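PDB 6AKZ: GlcNAc Inducible Gene 2, GIG2 from Candida albicans, which binds iron and is probably an oxygenase of the DUF1479 (Gig2-like) family in the cupin clan, its gene being induced by N-acetylglucosamine. Local coordinates for residues A[93-106]-A[133-145]. Sequence-based numbering, arbitrary orientation.
Sequences VIDVDRIDIWFNEL and SKPQTEARFHPNM
Trp-102 lays one indole face over the helix 134-140, on the backbone and methyl group of Ala-139. Ala-139 CB sits 4.0 Å from the centroid of the Trp-102 six-membered ring, a CH-pi contact. At the pyrrole side, Pro-135 CB packs on Trp-102 CD1. Arg-98 CD, from the tryptophan's own helix, lies over the opposite face. The indole N-H is used at the ring edge: Trp-102 NE1 donates to Glu-138 OE1 (2.8 Å, 164° at the hydrogen), which accepts through its anti lone pair. The other carboxylate oxygen, Glu-138 OE2, forms salt bridges with Lys-134 and Lys-423, which fixes the group further. Farther along, Pro-135 CG rests on both Glu-105 CB and Leu-106 CG, and Leu-106 CD2 reaches Ser-133 OG, part of the capping box with Gln-136. Near Val-93, the methyl Ile-94 CD1 stands over the centre of the His-142 ring, 3.5 Å from its centroid. With CG anti to the backbone N (chi1 -173°), the His-142 ring is carried toward Ile-94 while ND1 accepts from Asn-144 N, capping helix 143-153. Asn-144 ND2 then donates to Val-93 O (2.6 Å), linking the turn before helix 96-112 to the start of helix 143-153. Trp-102 and Ile-94 also touch Leu-260 of strand 256-261. Helices 96-106 and 134-140 pack roughly antiparallel (148° between their directions), beside the main beta-sheet of a cupin-clan fold and away from the iron site.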
# COMPACT_ATOMS: atom_id res chain seq x y z
N VAL A 93 4.58 -8.74 -18.16
CA VAL A 93 5.22 -7.42 -18.13
C VAL A 93 6.70 -7.56 -18.50
O VAL A 93 7.24 -6.71 -19.19
CB VAL A 93 5.14 -6.83 -16.74
CG1 VAL A 93 5.84 -5.44 -16.76
CG2 VAL A 93 3.64 -6.75 -16.34
N ILE A 94 7.35 -8.61 -18.03
CA ILE A 94 8.78 -8.83 -18.28
C ILE A 94 8.97 -10.24 -18.82
O ILE A 94 8.38 -11.18 -18.29
CB ILE A 94 9.62 -8.68 -17.00
CG1 ILE A 94 9.39 -7.35 -16.28
CG2 ILE A 94 11.13 -8.86 -17.28
CD1 ILE A 94 9.79 -6.17 -17.04
N ASP A 95 9.80 -10.36 -19.86
CA ASP A 95 10.20 -11.70 -20.39
C ASP A 95 10.78 -12.60 -19.33
O ASP A 95 11.59 -12.18 -18.52
CB ASP A 95 11.27 -11.55 -21.50
CG ASP A 95 10.74 -10.92 -22.75
OD1 ASP A 95 9.57 -11.19 -23.14
OD2 ASP A 95 11.50 -10.14 -23.39
N VAL A 96 10.52 -13.90 -19.46
CA VAL A 96 11.02 -14.88 -18.52
C VAL A 96 12.52 -14.92 -18.51
O VAL A 96 13.15 -15.06 -17.46
CB VAL A 96 10.46 -16.28 -18.83
CG1 VAL A 96 11.19 -17.36 -18.03
CG2 VAL A 96 8.95 -16.31 -18.58
N ASP A 97 13.16 -14.80 -19.66
CA ASP A 97 14.61 -14.86 -19.62
C ASP A 97 15.24 -13.74 -18.82
O ASP A 97 16.26 -13.93 -18.12
CB ASP A 97 15.19 -14.89 -21.05
CG ASP A 97 14.99 -16.26 -21.74
OD1 ASP A 97 14.74 -17.30 -21.07
OD2 ASP A 97 15.07 -16.27 -22.98
N ARG A 98 14.69 -12.56 -18.95
CA ARG A 98 15.14 -11.43 -18.16
C ARG A 98 14.92 -11.57 -16.66
O ARG A 98 15.75 -11.23 -15.80
CB ARG A 98 14.41 -10.19 -18.68
CG ARG A 98 14.78 -8.91 -17.97
CD ARG A 98 16.25 -8.64 -17.82
NE ARG A 98 16.90 -8.53 -19.12
CZ ARG A 98 18.22 -8.32 -19.28
NH1 ARG A 98 19.03 -8.21 -18.24
NH2 ARG A 98 18.73 -8.22 -20.52
N ILE A 99 13.78 -12.09 -16.32
CA ILE A 99 13.47 -12.44 -14.94
C ILE A 99 14.46 -13.41 -14.33
O ILE A 99 14.92 -13.22 -13.20
CB ILE A 99 12.05 -13.02 -14.80
CG1 ILE A 99 11.03 -11.97 -15.07
CG2 ILE A 99 11.83 -13.64 -13.42
CD1 ILE A 99 10.88 -10.87 -14.05
N ASP A 100 14.83 -14.43 -15.10
CA ASP A 100 15.79 -15.43 -14.64
C ASP A 100 17.17 -14.82 -14.36
O ASP A 100 17.81 -15.14 -13.36
CB ASP A 100 15.92 -16.57 -15.66
CG ASP A 100 14.60 -17.28 -15.90
OD1 ASP A 100 13.59 -16.91 -15.26
OD2 ASP A 100 14.57 -18.22 -16.72
N ILE A 101 17.62 -13.94 -15.25
CA ILE A 101 18.88 -13.27 -15.08
C ILE A 101 18.83 -12.42 -13.80
O ILE A 101 19.74 -12.45 -12.98
CB ILE A 101 19.16 -12.43 -16.36
CG1 ILE A 101 19.51 -13.33 -17.53
CG2 ILE A 101 20.26 -11.42 -16.10
CD1 ILE A 101 19.28 -12.67 -18.89
N TRP A 102 17.78 -11.61 -13.64
CA TRP A 102 17.65 -10.82 -12.42
C TRP A 102 17.63 -11.64 -11.12
O TRP A 102 18.31 -11.30 -10.14
CB TRP A 102 16.39 -9.92 -12.49
CG TRP A 102 16.48 -8.72 -13.39
CD1 TRP A 102 17.62 -8.07 -13.80
CD2 TRP A 102 15.38 -7.98 -13.93
NE1 TRP A 102 17.30 -7.03 -14.60
CE2 TRP A 102 15.94 -6.92 -14.70
CE3 TRP A 102 13.98 -8.11 -13.87
CZ2 TRP A 102 15.13 -5.99 -15.38
CZ3 TRP A 102 13.19 -7.16 -14.52
CH2 TRP A 102 13.75 -6.15 -15.32
N PHE A 103 16.88 -12.74 -11.13
CA PHE A 103 16.77 -13.62 -9.95
C PHE A 103 18.17 -14.17 -9.64
O PHE A 103 18.61 -14.12 -8.51
CB PHE A 103 15.80 -14.79 -10.17
CG PHE A 103 15.71 -15.69 -9.01
CD1 PHE A 103 15.13 -15.27 -7.84
CD2 PHE A 103 16.38 -16.92 -9.01
CE1 PHE A 103 15.11 -16.07 -6.69
CE2 PHE A 103 16.38 -17.73 -7.90
CZ PHE A 103 15.73 -17.30 -6.73
N ASN A 104 18.85 -14.68 -10.68
CA ASN A 104 20.18 -15.24 -10.41
C ASN A 104 21.20 -14.22 -9.92
O ASN A 104 21.91 -14.51 -8.99
CB ASN A 104 20.69 -15.96 -11.64
CG ASN A 104 19.92 -17.18 -11.94
OD1 ASN A 104 19.49 -17.94 -11.06
ND2 ASN A 104 19.76 -17.43 -13.20
N GLU A 105 21.18 -12.99 -10.48
CA GLU A 105 22.00 -11.90 -9.97
C GLU A 105 21.66 -11.50 -8.55
O GLU A 105 22.59 -11.24 -7.80
CB GLU A 105 21.91 -10.65 -10.83
CG GLU A 105 22.45 -10.88 -12.23
CD GLU A 105 22.29 -9.68 -13.21
OE1 GLU A 105 21.24 -8.96 -13.25
OE2 GLU A 105 23.20 -9.54 -14.04
N LEU A 106 20.38 -11.48 -8.18
CA LEU A 106 20.03 -11.22 -6.76
C LEU A 106 20.58 -12.26 -5.79
O LEU A 106 21.00 -11.96 -4.66
CB LEU A 106 18.53 -11.09 -6.54
CG LEU A 106 17.90 -9.85 -7.20
CD1 LEU A 106 16.39 -10.00 -7.45
CD2 LEU A 106 18.16 -8.65 -6.34
N SER A 133 20.41 -2.99 -5.50
CA SER A 133 21.16 -3.83 -6.43
C SER A 133 20.84 -3.51 -7.86
O SER A 133 19.76 -2.95 -8.18
CB SER A 133 20.83 -5.33 -6.14
OG SER A 133 19.50 -5.67 -6.51
N LYS A 134 21.74 -3.88 -8.79
CA LYS A 134 21.48 -3.66 -10.17
C LYS A 134 20.14 -4.26 -10.68
O LYS A 134 19.42 -3.61 -11.46
CB LYS A 134 22.65 -4.20 -11.02
CG LYS A 134 22.47 -3.97 -12.54
CD LYS A 134 23.41 -4.90 -13.30
CE LYS A 134 23.98 -4.26 -14.56
NZ LYS A 134 23.48 -4.89 -15.83
N PRO A 135 19.83 -5.53 -10.27
CA PRO A 135 18.56 -6.02 -10.80
C PRO A 135 17.34 -5.20 -10.32
O PRO A 135 16.37 -5.05 -11.09
CB PRO A 135 18.48 -7.48 -10.32
CG PRO A 135 19.83 -7.78 -9.68
CD PRO A 135 20.63 -6.57 -9.59
N GLN A 136 17.38 -4.75 -9.07
CA GLN A 136 16.38 -3.85 -8.55
C GLN A 136 16.23 -2.53 -9.32
O GLN A 136 15.11 -2.13 -9.75
CB GLN A 136 16.53 -3.62 -7.07
CG GLN A 136 16.14 -4.83 -6.25
CD GLN A 136 16.68 -4.71 -4.87
OE1 GLN A 136 17.93 -4.64 -4.66
NE2 GLN A 136 15.76 -4.73 -3.88
N THR A 137 17.35 -1.90 -9.59
CA THR A 137 17.37 -0.64 -10.31
C THR A 137 16.92 -0.87 -11.72
O THR A 137 16.04 -0.13 -12.24
CB THR A 137 18.77 0.03 -10.22
OG1 THR A 137 19.00 0.36 -8.87
CG2 THR A 137 18.84 1.30 -11.02
N GLU A 138 17.37 -1.97 -12.35
CA GLU A 138 16.90 -2.25 -13.67
C GLU A 138 15.41 -2.59 -13.75
O GLU A 138 14.75 -2.28 -14.73
CB GLU A 138 17.69 -3.39 -14.35
CG GLU A 138 19.16 -3.00 -14.64
CD GLU A 138 19.89 -4.11 -15.38
OE1 GLU A 138 19.38 -5.27 -15.43
OE2 GLU A 138 20.99 -3.80 -15.93
N ALA A 139 14.92 -3.33 -12.77
CA ALA A 139 13.50 -3.73 -12.73
C ALA A 139 12.58 -2.52 -12.56
O ALA A 139 11.56 -2.32 -13.27
CB ALA A 139 13.27 -4.77 -11.59
N ARG A 140 12.94 -1.70 -11.62
CA ARG A 140 12.16 -0.53 -11.29
C ARG A 140 12.01 0.39 -12.49
O ARG A 140 11.00 0.98 -12.69
CB ARG A 140 12.81 0.21 -10.12
CG ARG A 140 12.67 -0.51 -8.79
CD ARG A 140 13.28 0.25 -7.62
NE ARG A 140 13.35 -0.49 -6.36
CZ ARG A 140 14.44 -0.67 -5.63
NH1 ARG A 140 15.58 -0.18 -5.99
NH2 ARG A 140 14.38 -1.34 -4.52
N PHE A 141 13.03 0.48 -13.29
CA PHE A 141 13.01 1.37 -14.40
C PHE A 141 12.86 0.74 -15.77
O PHE A 141 12.97 1.44 -16.77
CB PHE A 141 14.15 2.33 -14.30
CG PHE A 141 14.13 3.11 -13.04
CD1 PHE A 141 13.05 3.90 -12.72
CD2 PHE A 141 15.20 3.06 -12.22
CE1 PHE A 141 13.04 4.65 -11.56
CE2 PHE A 141 15.20 3.79 -11.03
CZ PHE A 141 14.13 4.59 -10.73
N HIS A 142 12.54 -0.55 -15.84
CA HIS A 142 12.27 -1.15 -17.09
C HIS A 142 11.08 -0.44 -17.76
O HIS A 142 10.12 -0.10 -17.07
CB HIS A 142 11.95 -2.63 -16.89
CG HIS A 142 11.81 -3.41 -18.15
ND1 HIS A 142 10.69 -3.37 -18.96
CD2 HIS A 142 12.65 -4.32 -18.72
CE1 HIS A 142 10.84 -4.21 -19.97
NE2 HIS A 142 12.02 -4.80 -19.85
N PRO A 143 11.15 -0.19 -19.06
CA PRO A 143 10.07 0.57 -19.74
C PRO A 143 8.67 -0.00 -19.52
O PRO A 143 7.69 0.76 -19.40
CB PRO A 143 10.45 0.45 -21.26
CG PRO A 143 11.86 0.07 -21.26
CD PRO A 143 12.07 -0.78 -20.07
N ASN A 144 8.59 -1.33 -19.46
CA ASN A 144 7.32 -2.00 -19.23
C ASN A 144 6.88 -1.74 -17.80
O ASN A 144 5.69 -1.68 -17.50
CB ASN A 144 7.45 -3.50 -19.48
CG ASN A 144 7.55 -3.84 -20.96
OD1 ASN A 144 7.53 -2.96 -21.81
ND2 ASN A 144 7.65 -5.13 -21.26
N MET A 145 7.80 -1.58 -16.86
CA MET A 145 7.41 -1.31 -15.49
C MET A 145 6.97 0.15 -15.39
O MET A 145 5.99 0.43 -14.80
CB MET A 145 8.53 -1.57 -14.50
CG MET A 145 8.94 -3.01 -14.55
SD MET A 145 7.69 -3.98 -13.74
CE MET A 145 6.38 -3.91 -14.93
O HOH W 1 11.61 -8.10 -20.90